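Long-range contacts in Abbfa_003403 (Acinetobacter baumannii, PDB 4ZXH), which is a four-domain nonribosomal peptide synthetase that probably activates an amino acid, carries it on a phosphopantetheine arm, condenses it and releases the product through its thioesterase: residues Y913-E918 and D945-T950; V995-D1000 and S1035-L1040; K909-V914 and P963-S968. All coordinates share one frame; numbering follows the deposited sequence.

Interaction 1. Residues Y913-E918 and D945-T950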
loop_
_atom_site.group_PDB
_atom_site.type_symbol
_atom_site.label_atom_id
_atom_site.label_comp_id
_atom_site.label_asym_id
_atom_site.label_seq_id
_atom_site.Cartn_x
_atom_site.Cartn_y
_atom_site.Cartn_z
ATOM N N TYR A 913 -6.561 -14.641 -4.205
ATOM C CA TYR A 913 -7.340 -15.849 -3.890
ATOM C C TYR A 913 -7.366 -16.062 -2.366
ATOM O O TYR A 913 -6.323 -15.924 -1.696
ATOM C CB TYR A 913 -6.753 -17.081 -4.593
ATOM C CG TYR A 913 -6.570 -16.928 -6.086
ATOM C CD1 TYR A 913 -7.540 -17.391 -6.983
ATOM C CD2 TYR A 913 -5.439 -16.331 -6.599
ATOM C CE1 TYR A 913 -7.385 -17.249 -8.360
ATOM C CE2 TYR A 913 -5.266 -16.180 -7.969
ATOM C CZ TYR A 913 -6.240 -16.641 -8.845
ATOM O OH TYR A 913 -6.059 -16.482 -10.204
ATOM N N VAL A 914 -8.540 -16.365 -1.803
ATOM C CA VAL A 914 -8.630 -16.556 -0.352
ATOM C C VAL A 914 -9.472 -17.773 0.039
ATOM O O VAL A 914 -10.399 -18.148 -0.685
ATOM C CB VAL A 914 -9.206 -15.306 0.340
ATOM C CG1 VAL A 914 -8.236 -14.124 0.207
ATOM C CG2 VAL A 914 -10.551 -14.954 -0.249
ATOM N N THR A 915 -9.125 -18.401 1.168
ATOM C CA THR A 915 -9.947 -19.474 1.770
ATOM C C THR A 915 -10.278 -19.116 3.194
ATOM O O THR A 915 -9.511 -18.420 3.847
ATOM C CB THR A 915 -9.251 -20.857 1.827
ATOM O OG1 THR A 915 -7.956 -20.711 2.429
ATOM C CG2 THR A 915 -9.080 -21.446 0.483
ATOM N N GLY A 916 -11.394 -19.634 3.690
ATOM C CA GLY A 916 -11.797 -19.392 5.060
ATOM C C GLY A 916 -13.186 -19.908 5.353
ATOM O O GLY A 916 -13.921 -20.270 4.436
ATOM N N GLN A 917 -13.546 -19.931 6.634
ATOM C CA GLN A 917 -14.833 -20.461 7.058
ATOM C C GLN A 917 -15.968 -19.454 6.818
ATOM O O GLN A 917 -17.093 -19.853 6.498
ATOM C CB GLN A 917 -14.774 -20.874 8.529
ATOM N N GLU A 918 -15.674 -18.159 6.952
ATOM C CA GLU A 918 -16.688 -17.123 6.731
ATOM C C GLU A 918 -16.072 -15.848 6.171
ATOM O O GLU A 918 -15.291 -15.204 6.861
ATOM C CB GLU A 918 -17.431 -16.808 8.035
ATOM N N ASP A 945 -12.324 -23.016 -2.026
ATOM C CA ASP A 945 -12.473 -23.938 -0.916
ATOM C C ASP A 945 -11.112 -24.482 -0.474
ATOM O O ASP A 945 -10.781 -24.506 0.708
ATOM C CB ASP A 945 -13.402 -25.073 -1.325
ATOM C CG ASP A 945 -13.639 -26.066 -0.220
ATOM O OD1 ASP A 945 -13.805 -25.592 0.930
ATOM O OD2 ASP A 945 -13.665 -27.304 -0.520
ATOM N N GLU A 946 -10.320 -24.910 -1.445
ATOM C CA GLU A 946 -9.019 -25.504 -1.174
ATOM C C GLU A 946 -7.994 -25.049 -2.190
ATOM O O GLU A 946 -8.212 -25.162 -3.407
ATOM C CB GLU A 946 -9.106 -27.034 -1.183
ATOM C CG GLU A 946 -9.417 -27.615 0.181
ATOM C CD GLU A 946 -9.718 -29.095 0.128
ATOM O OE1 GLU A 946 -9.408 -29.727 -0.906
ATOM O OE2 GLU A 946 -10.287 -29.618 1.114
ATOM N N PHE A 947 -6.873 -24.540 -1.696
ATOM C CA PHE A 947 -5.807 -24.133 -2.593
ATOM C C PHE A 947 -5.206 -25.371 -3.248
ATOM O O PHE A 947 -4.895 -26.336 -2.555
ATOM C CB PHE A 947 -4.743 -23.337 -1.838
ATOM C CG PHE A 947 -5.136 -21.911 -1.555
ATOM C CD1 PHE A 947 -6.351 -21.414 -1.992
ATOM C CD2 PHE A 947 -4.284 -21.069 -0.868
ATOM C CE1 PHE A 947 -6.713 -20.097 -1.745
ATOM C CE2 PHE A 947 -4.627 -19.750 -0.620
ATOM C CZ PHE A 947 -5.850 -19.261 -1.060
ATOM N N PRO A 948 -5.063 -25.357 -4.583
ATOM C CA PRO A 948 -4.485 -26.481 -5.339
ATOM C C PRO A 948 -3.045 -26.735 -4.928
ATOM O O PRO A 948 -2.268 -25.777 -4.862
ATOM C CB PRO A 948 -4.528 -26.003 -6.802
ATOM C CG PRO A 948 -5.432 -24.811 -6.830
ATOM C CD PRO A 948 -5.354 -24.195 -5.445
ATOM N N MET A 949 -2.695 -27.989 -4.659
ATOM C CA MET A 949 -1.334 -28.349 -4.253
ATOM C C MET A 949 -0.633 -29.109 -5.373
ATOM O O MET A 949 -1.283 -29.653 -6.278
ATOM C CB MET A 949 -1.331 -29.219 -2.973
ATOM C CG MET A 949 -1.986 -28.629 -1.734
ATOM S SD MET A 949 -0.945 -27.363 -1.001
ATOM C CE MET A 949 -2.121 -26.396 -0.044
ATOM N N THR A 950 0.694 -29.159 -5.300
ATOM C CA THR A 950 1.480 -30.078 -6.117
ATOM C C THR A 950 1.560 -31.424 -5.404
ATOM O O THR A 950 1.102 -31.551 -4.271
ATOM C CB THR A 950 2.889 -29.538 -6.378
ATOM O OG1 THR A 950 3.631 -29.491 -5.150
ATOM C CG2 THR A 950 2.817 -28.158 -6.963
#
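With CG anti to the carbonyl carbon (chi1 -78°) and chi2 close to zero (-1°), Phe947 turns its ring plane so that it nearly contains the CA-CB bond, and drives the far rim into the end of strand 907-916. Thr915 answers with OG1 in the crowded position between the backbone N and the carbonyl carbon (chi1 51°), which places CG2 beside the backbone N and directs it at the loop. This methyl is the hub of the contact. It reaches Phe947 CE1 at 3.5 Å, the two side chains crossing obliquely, and also lies 3.5 Å from Asp945 O. Thr915 OG1 sits over one face of the ring. Next to CE1, the tip of the ring meets main chain: Phe947 CZ comes to 3.4 Å from Tyr913 O, which approaches at the ring edge, near its plane, and Val914 CA stands at the same edge, 3.9 Å from Phe947 CZ. Of the Tyr913 side chain, CB comes nearest, 4.1 Å from Phe947 CE1; its ring leads away to an edge-to-face meeting with Phe960 and its OH bonds Pro961 O. Phe947 also meets the Phe960 ring and touches Asp895 and Val897 on strand 893-903, so the aromatic group is buried against two strands of the three-stranded sheet. This sheet belongs to the small C-terminal part of the adenylation domain; segment 945-950 leads into a sequence from Asn952 resembling the A10 core motif, Lys954 probably being its lysine, and Thr950 OG1 accepts from Lys954 N. No hydrogen bond joins the two segments. The contact therefore rests on the fit of a ring against a methyl group and strand backbone, and the carbonyl of Tyr913, facing the weakly positive C-H edge of the ring, probably adds a small electrostatic attraction.

Interaction 2. Residues V995-D1000 and S1035-L1040; sequences VGIHDD and STVERL
In the helical carrier domain, a loop closed by a type I turn from Gly996 to Asp999 docks on the start of helix 1037-1046, whose N-cap is Thr1036: its OG1 accepts from Arg1039 N. Glu1038 leaves the first turn with CG anti to its backbone N (chi1 -166°). Its CB lies 3.3 Å from Ile997 O, the same oxygen that takes Glu1038 N in a 2.8 Å bond, in the carbonyl plane and on a lone pair. The chain bends at chi2 (-148°), and CG runs alongside His998, pointing the same way. CD reaches the edge of the imidazole in its plane, 3.6 Å from His998 NE2, with carboxylate and ring 90° apart. At the tip, Glu1038 OE2 stays 3.6 Å from His998 NE2, not bonded, and OE1 has a long, weak ion pair with Lys926 of the adenylation domain. On the apolar side, Ile997 CG2 and Val1037 CG1 pack at 4.2 Å, and Val1037 continues onto Leu982 and Phe986 of helix 977-990. Asp1000, whose side chain lies about 10 Å from the phosphopantetheine, uses OD1 for Phe1002 N and Glu1003 N, while Ser1035 OG donates to OD2 over 2.9 Å from above the carboxylate plane.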
loop_
_atom_site.group_PDB
_atom_site.type_symbol
_atom_site.label_atom_id
_atom_site.label_comp_id
_atom_site.label_asym_id
_atom_site.label_seq_id
_atom_site.Cartn_x
_atom_site.Cartn_y
_atom_site.Cartn_z
ATOM N N VAL A 995 -23.038 11.529 -10.553
ATOM C CA VAL A 995 -22.023 10.833 -9.772
ATOM C C VAL A 995 -22.621 9.665 -9.019
ATOM O O VAL A 995 -23.607 9.812 -8.299
ATOM C CB VAL A 995 -21.333 11.783 -8.766
ATOM C CG1 VAL A 995 -20.585 11.013 -7.701
ATOM C CG2 VAL A 995 -20.382 12.738 -9.490
ATOM N N GLY A 996 -22.019 8.498 -9.199
ATOM C CA GLY A 996 -22.477 7.308 -8.523
ATOM C C GLY A 996 -21.691 7.119 -7.254
ATOM O O GLY A 996 -20.580 7.610 -7.140
ATOM N N ILE A 997 -22.248 6.373 -6.309
ATOM C CA ILE A 997 -21.631 6.242 -5.001
ATOM C C ILE A 997 -20.302 5.470 -5.009
ATOM O O ILE A 997 -19.628 5.410 -3.986
ATOM C CB ILE A 997 -22.601 5.581 -4.011
ATOM C CG1 ILE A 997 -22.846 4.120 -4.382
ATOM C CG2 ILE A 997 -23.918 6.367 -3.948
ATOM C CD1 ILE A 997 -23.732 3.402 -3.397
ATOM N N HIS A 998 -19.906 4.913 -6.150
ATOM C CA HIS A 998 -18.609 4.229 -6.255
ATOM C C HIS A 998 -17.590 4.992 -7.104
ATOM O O HIS A 998 -16.500 4.503 -7.352
ATOM C CB HIS A 998 -18.799 2.819 -6.810
ATOM C CG HIS A 998 -19.581 1.938 -5.891
ATOM N ND1 HIS A 998 -20.608 1.124 -6.321
ATOM C CD2 HIS A 998 -19.514 1.784 -4.548
ATOM C CE1 HIS A 998 -21.128 0.491 -5.284
ATOM N NE2 HIS A 998 -20.479 0.871 -4.197
ATOM N N ASP A 999 -17.951 6.191 -7.540
ATOM C CA ASP A 999 -17.028 7.029 -8.292
ATOM C C ASP A 999 -16.059 7.674 -7.341
ATOM O O ASP A 999 -16.457 8.227 -6.317
ATOM C CB ASP A 999 -17.773 8.099 -9.101
ATOM C CG ASP A 999 -18.563 7.503 -10.259
ATOM O OD1 ASP A 999 -18.279 6.342 -10.634
ATOM O OD2 ASP A 999 -19.461 8.189 -10.790
ATOM N N ASP A 1000 -14.782 7.603 -7.692
ATOM C CA ASP A 1000 -13.720 8.131 -6.854
ATOM C C ASP A 1000 -13.493 9.624 -7.137
ATOM O O ASP A 1000 -13.403 10.071 -8.290
ATOM C CB ASP A 1000 -12.445 7.317 -7.062
ATOM C CG ASP A 1000 -11.307 7.762 -6.168
ATOM O OD1 ASP A 1000 -10.793 8.894 -6.353
ATOM O OD2 ASP A 1000 -10.920 6.963 -5.286
ATOM N N SER A 1035 -12.586 8.007 -0.337
ATOM C CA SER A 1035 -12.784 8.950 -1.449
ATOM C C SER A 1035 -13.929 8.660 -2.450
ATOM O O SER A 1035 -14.092 9.367 -3.452
ATOM C CB SER A 1035 -11.467 9.071 -2.217
ATOM O OG SER A 1035 -10.949 7.789 -2.487
ATOM N N THR A 1036 -14.724 7.638 -2.180
ATOM C CA THR A 1036 -15.990 7.473 -2.883
ATOM C C THR A 1036 -17.117 7.912 -1.978
ATOM O O THR A 1036 -16.935 7.984 -0.765
ATOM C CB THR A 1036 -16.248 6.037 -3.295
ATOM O OG1 THR A 1036 -16.491 5.260 -2.113
ATOM C CG2 THR A 1036 -15.067 5.476 -4.104
ATOM N N VAL A 1037 -18.287 8.192 -2.550
ATOM C CA VAL A 1037 -19.424 8.605 -1.728
ATOM C C VAL A 1037 -19.834 7.472 -0.790
ATOM O O VAL A 1037 -20.146 7.707 0.380
ATOM C CB VAL A 1037 -20.616 9.024 -2.576
ATOM C CG1 VAL A 1037 -21.822 9.251 -1.693
ATOM C CG2 VAL A 1037 -20.281 10.284 -3.345
ATOM N N GLU A 1038 -19.795 6.236 -1.285
ATOM C CA GLU A 1038 -20.171 5.117 -0.433
ATOM C C GLU A 1038 -19.304 5.068 0.817
ATOM O O GLU A 1038 -19.820 5.023 1.944
ATOM C CB GLU A 1038 -20.063 3.785 -1.166
ATOM C CG GLU A 1038 -20.781 2.652 -0.419
ATOM C CD GLU A 1038 -20.118 1.303 -0.599
ATOM O OE1 GLU A 1038 -18.872 1.264 -0.674
ATOM O OE2 GLU A 1038 -20.838 0.287 -0.686
ATOM N N ARG A 1039 -17.987 5.072 0.606
ATOM C CA ARG A 1039 -17.056 4.835 1.691
ATOM C C ARG A 1039 -17.074 5.986 2.692
ATOM O O ARG A 1039 -17.014 5.766 3.902
ATOM C CB ARG A 1039 -15.649 4.607 1.138
ATOM C CG ARG A 1039 -15.471 3.181 0.668
ATOM C CD ARG A 1039 -14.228 2.938 -0.189
ATOM N NE ARG A 1039 -12.945 3.335 0.405
ATOM C CZ ARG A 1039 -12.478 2.908 1.574
ATOM N NH1 ARG A 1039 -13.184 2.084 2.349
ATOM N NH2 ARG A 1039 -11.302 3.327 1.988
ATOM N N LEU A 1040 -17.173 7.208 2.188
ATOM C CA LEU A 1040 -17.171 8.381 3.053
ATOM C C LEU A 1040 -18.481 8.432 3.810
ATOM O O LEU A 1040 -18.523 8.813 4.970
ATOM C CB LEU A 1040 -16.957 9.651 2.226
ATOM C CG LEU A 1040 -16.930 11.027 2.895
ATOM C CD1 LEU A 1040 -15.787 11.173 3.889
ATOM C CD2 LEU A 1040 -16.817 12.061 1.794
#

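Interaction 3. Residues K909-V914 and P963-S968; sequences KLVAYV and PIFEQS
A CH-pi contact carries this meeting of strand 907-916 with the linker that leads on to the carrier domain. Lys909 and Phe965 slide past each other in opposite directions, so the methylene chain of the lysine is laid over one face of the ring. Its CD stands 3.8 Å from the ring centroid and only 13° off the normal, well centred, while Lys909 CB comes to 3.6 Å from Phe965 CZ. The chain is extended through chi3 and bends at chi4, lifting NZ away from the ring face. On the opposite face lies Pro963 CB, offset toward the rim, so the phenyl group is held between a lysine chain and the proline two residues before it.

Apolar packing follows along the strand. Val911, with CG1 anti to its backbone N (chi1 -167°), turns both methyls to the linker: CG2 touches Pro963 CG at 3.5 Å and, crossing obliquely, Phe965 CZ also at 3.5 Å, while CG1 is 3.8 Å from Pro963 CB. Both Val911 methyls rest against the CB-CG side of the Pro963 ring. Phe965 reaches farther to Thr903 and Ala940, one on each neighbouring strand.

Polar groups enter only at the margins. Leu910 O lies near the plane of the Phe965 ring, at its edge, 3.8 Å from CE1. Tyr913 OH, hydrogen-bonded to Pro961 O, rests 3.7 Å from Pro963 CD.

The stretch from Phe960 to Pro963 resembles the LPxP motif by which adenylation-domain linkers are pinned to the C-terminal subdomain. No hydrogen bond crosses between the two segments: a proline and a phenylalanine adhere through dispersion and ring-face contacts. The lysine contributes its hydrocarbon length, which leaves the ammonium group raised clear of the ring face, so the contact does not depend on its charge.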
loop_
_atom_site.group_PDB
_atom_site.type_symbol
_atom_site.label_atom_id
_atom_site.label_comp_id
_atom_site.label_asym_id
_atom_site.label_seq_id
_atom_site.Cartn_x
_atom_site.Cartn_y
_atom_site.Cartn_z
ATOM N N LYS A 909 -2.581 -6.761 -13.673
ATOM C CA LYS A 909 -3.405 -6.520 -12.499
ATOM C C LYS A 909 -3.185 -7.605 -11.451
ATOM O O LYS A 909 -2.822 -8.740 -11.775
ATOM C CB LYS A 909 -4.884 -6.463 -12.874
ATOM C CG LYS A 909 -5.358 -5.210 -13.595
ATOM C CD LYS A 909 -6.844 -5.394 -13.961
ATOM C CE LYS A 909 -7.491 -4.179 -14.625
ATOM N NZ LYS A 909 -7.625 -3.009 -13.707
ATOM N N LEU A 910 -3.414 -7.237 -10.195
ATOM C CA LEU A 910 -3.305 -8.132 -9.047
ATOM C C LEU A 910 -4.593 -8.880 -8.767
ATOM O O LEU A 910 -5.666 -8.281 -8.812
ATOM C CB LEU A 910 -2.926 -7.330 -7.810
ATOM C CG LEU A 910 -1.515 -6.786 -7.842
ATOM C CD1 LEU A 910 -1.326 -5.833 -6.674
ATOM C CD2 LEU A 910 -0.590 -7.945 -7.737
ATOM N N VAL A 911 -4.471 -10.175 -8.452
ATOM C CA VAL A 911 -5.590 -11.062 -8.071
ATOM C C VAL A 911 -5.358 -11.662 -6.701
ATOM O O VAL A 911 -4.270 -12.183 -6.422
ATOM C CB VAL A 911 -5.750 -12.245 -9.039
ATOM C CG1 VAL A 911 -7.084 -12.954 -8.824
ATOM C CG2 VAL A 911 -5.619 -11.775 -10.448
ATOM N N ALA A 912 -6.368 -11.638 -5.850
ATOM C CA ALA A 912 -6.227 -12.271 -4.547
ATOM C C ALA A 912 -7.146 -13.467 -4.418
ATOM O O ALA A 912 -8.369 -13.327 -4.518
ATOM C CB ALA A 912 -6.509 -11.272 -3.433
ATOM N N TYR A 913 -6.561 -14.641 -4.205
ATOM C CA TYR A 913 -7.340 -15.849 -3.890
ATOM C C TYR A 913 -7.366 -16.062 -2.366
ATOM O O TYR A 913 -6.323 -15.924 -1.696
ATOM C CB TYR A 913 -6.753 -17.081 -4.593
ATOM C CG TYR A 913 -6.570 -16.928 -6.086
ATOM C CD1 TYR A 913 -7.540 -17.391 -6.983
ATOM C CD2 TYR A 913 -5.439 -16.331 -6.599
ATOM C CE1 TYR A 913 -7.385 -17.249 -8.360
ATOM C CE2 TYR A 913 -5.266 -16.180 -7.969
ATOM C CZ TYR A 913 -6.240 -16.641 -8.845
ATOM O OH TYR A 913 -6.059 -16.482 -10.204
ATOM N N VAL A 914 -8.540 -16.365 -1.803
ATOM C CA VAL A 914 -8.630 -16.556 -0.352
ATOM C C VAL A 914 -9.472 -17.773 0.039
ATOM O O VAL A 914 -10.399 -18.148 -0.685
ATOM C CB VAL A 914 -9.206 -15.306 0.340
ATOM C CG1 VAL A 914 -8.236 -14.124 0.207
ATOM C CG2 VAL A 914 -10.551 -14.954 -0.249
ATOM N N PRO A 963 -8.612 -15.254 -13.397
ATOM C CA PRO A 963 -9.607 -14.267 -12.974
ATOM C C PRO A 963 -10.313 -13.645 -14.169
ATOM O O PRO A 963 -9.711 -13.526 -15.235
ATOM C CB PRO A 963 -8.765 -13.216 -12.245
ATOM C CG PRO A 963 -7.473 -13.265 -12.958
ATOM C CD PRO A 963 -7.243 -14.722 -13.291
ATOM N N ILE A 964 -11.568 -13.264 -13.980
ATOM C CA ILE A 964 -12.268 -12.400 -14.910
ATOM C C ILE A 964 -12.440 -11.007 -14.293
ATOM O O ILE A 964 -13.306 -10.787 -13.450
ATOM C CB ILE A 964 -13.617 -12.992 -15.266
ATOM C CG1 ILE A 964 -13.422 -14.383 -15.862
ATOM C CG2 ILE A 964 -14.353 -12.100 -16.203
ATOM C CD1 ILE A 964 -14.730 -15.120 -16.098
ATOM N N PHE A 965 -11.599 -10.066 -14.695
ATOM C CA PHE A 965 -11.630 -8.716 -14.114
ATOM C C PHE A 965 -12.836 -7.860 -14.510
ATOM O O PHE A 965 -13.197 -7.804 -15.686
ATOM C CB PHE A 965 -10.370 -7.943 -14.500
ATOM C CG PHE A 965 -9.112 -8.495 -13.916
ATOM C CD1 PHE A 965 -8.803 -8.292 -12.578
ATOM C CD2 PHE A 965 -8.226 -9.212 -14.702
ATOM C CE1 PHE A 965 -7.621 -8.801 -12.035
ATOM C CE2 PHE A 965 -7.049 -9.720 -14.162
ATOM C CZ PHE A 965 -6.745 -9.508 -12.832
ATOM N N GLU A 966 -13.431 -7.185 -13.522
ATOM C CA GLU A 966 -14.347 -6.069 -13.769
ATOM C C GLU A 966 -13.637 -5.004 -14.610
ATOM O O GLU A 966 -12.539 -4.566 -14.259
ATOM C CB GLU A 966 -14.832 -5.450 -12.452
ATOM C CG GLU A 966 -15.909 -6.244 -11.697
ATOM C CD GLU A 966 -16.387 -5.544 -10.411
ATOM O OE1 GLU A 966 -16.522 -4.296 -10.416
ATOM O OE2 GLU A 966 -16.641 -6.243 -9.399
ATOM N N GLN A 967 -14.242 -4.588 -15.718
ATOM C CA GLN A 967 -13.594 -3.611 -16.598
ATOM C C GLN A 967 -14.107 -2.190 -16.332
ATOM O O GLN A 967 -13.557 -1.210 -16.836
ATOM C CB GLN A 967 -13.799 -3.989 -18.070
ATOM N N SER A 968 -15.157 -2.089 -15.524
ATOM C CA SER A 968 -15.757 -0.802 -15.187
ATOM C C SER A 968 -16.544 -0.927 -13.891
ATOM O O SER A 968 -16.967 -2.026 -13.526
ATOM C CB SER A 968 -16.668 -0.315 -16.321
ATOM O OG SER A 968 -17.341 0.883 -15.970
#

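In the fold
Interactions 1 and 3 share strand 907-916, with Tyr913 and Val914 common to both and centres about 16 Å apart; each lays a chain segment from beyond strand 940-943 on the small adenylation sheet. Interaction 2 belongs to the following carrier domain, its nearest atoms about 8 Å from interaction 3 and about 17 Å from interaction 1. All three are partly buried, but their chemistry differs. The sheet contacts have no hydrogen bond across their segments and depend on one phenyl ring each, buried in 945-950 and partly exposed in 963-968. The helix-start contact instead adds backbone and side-chain hydrogen bonds to its valine-isoleucine packing.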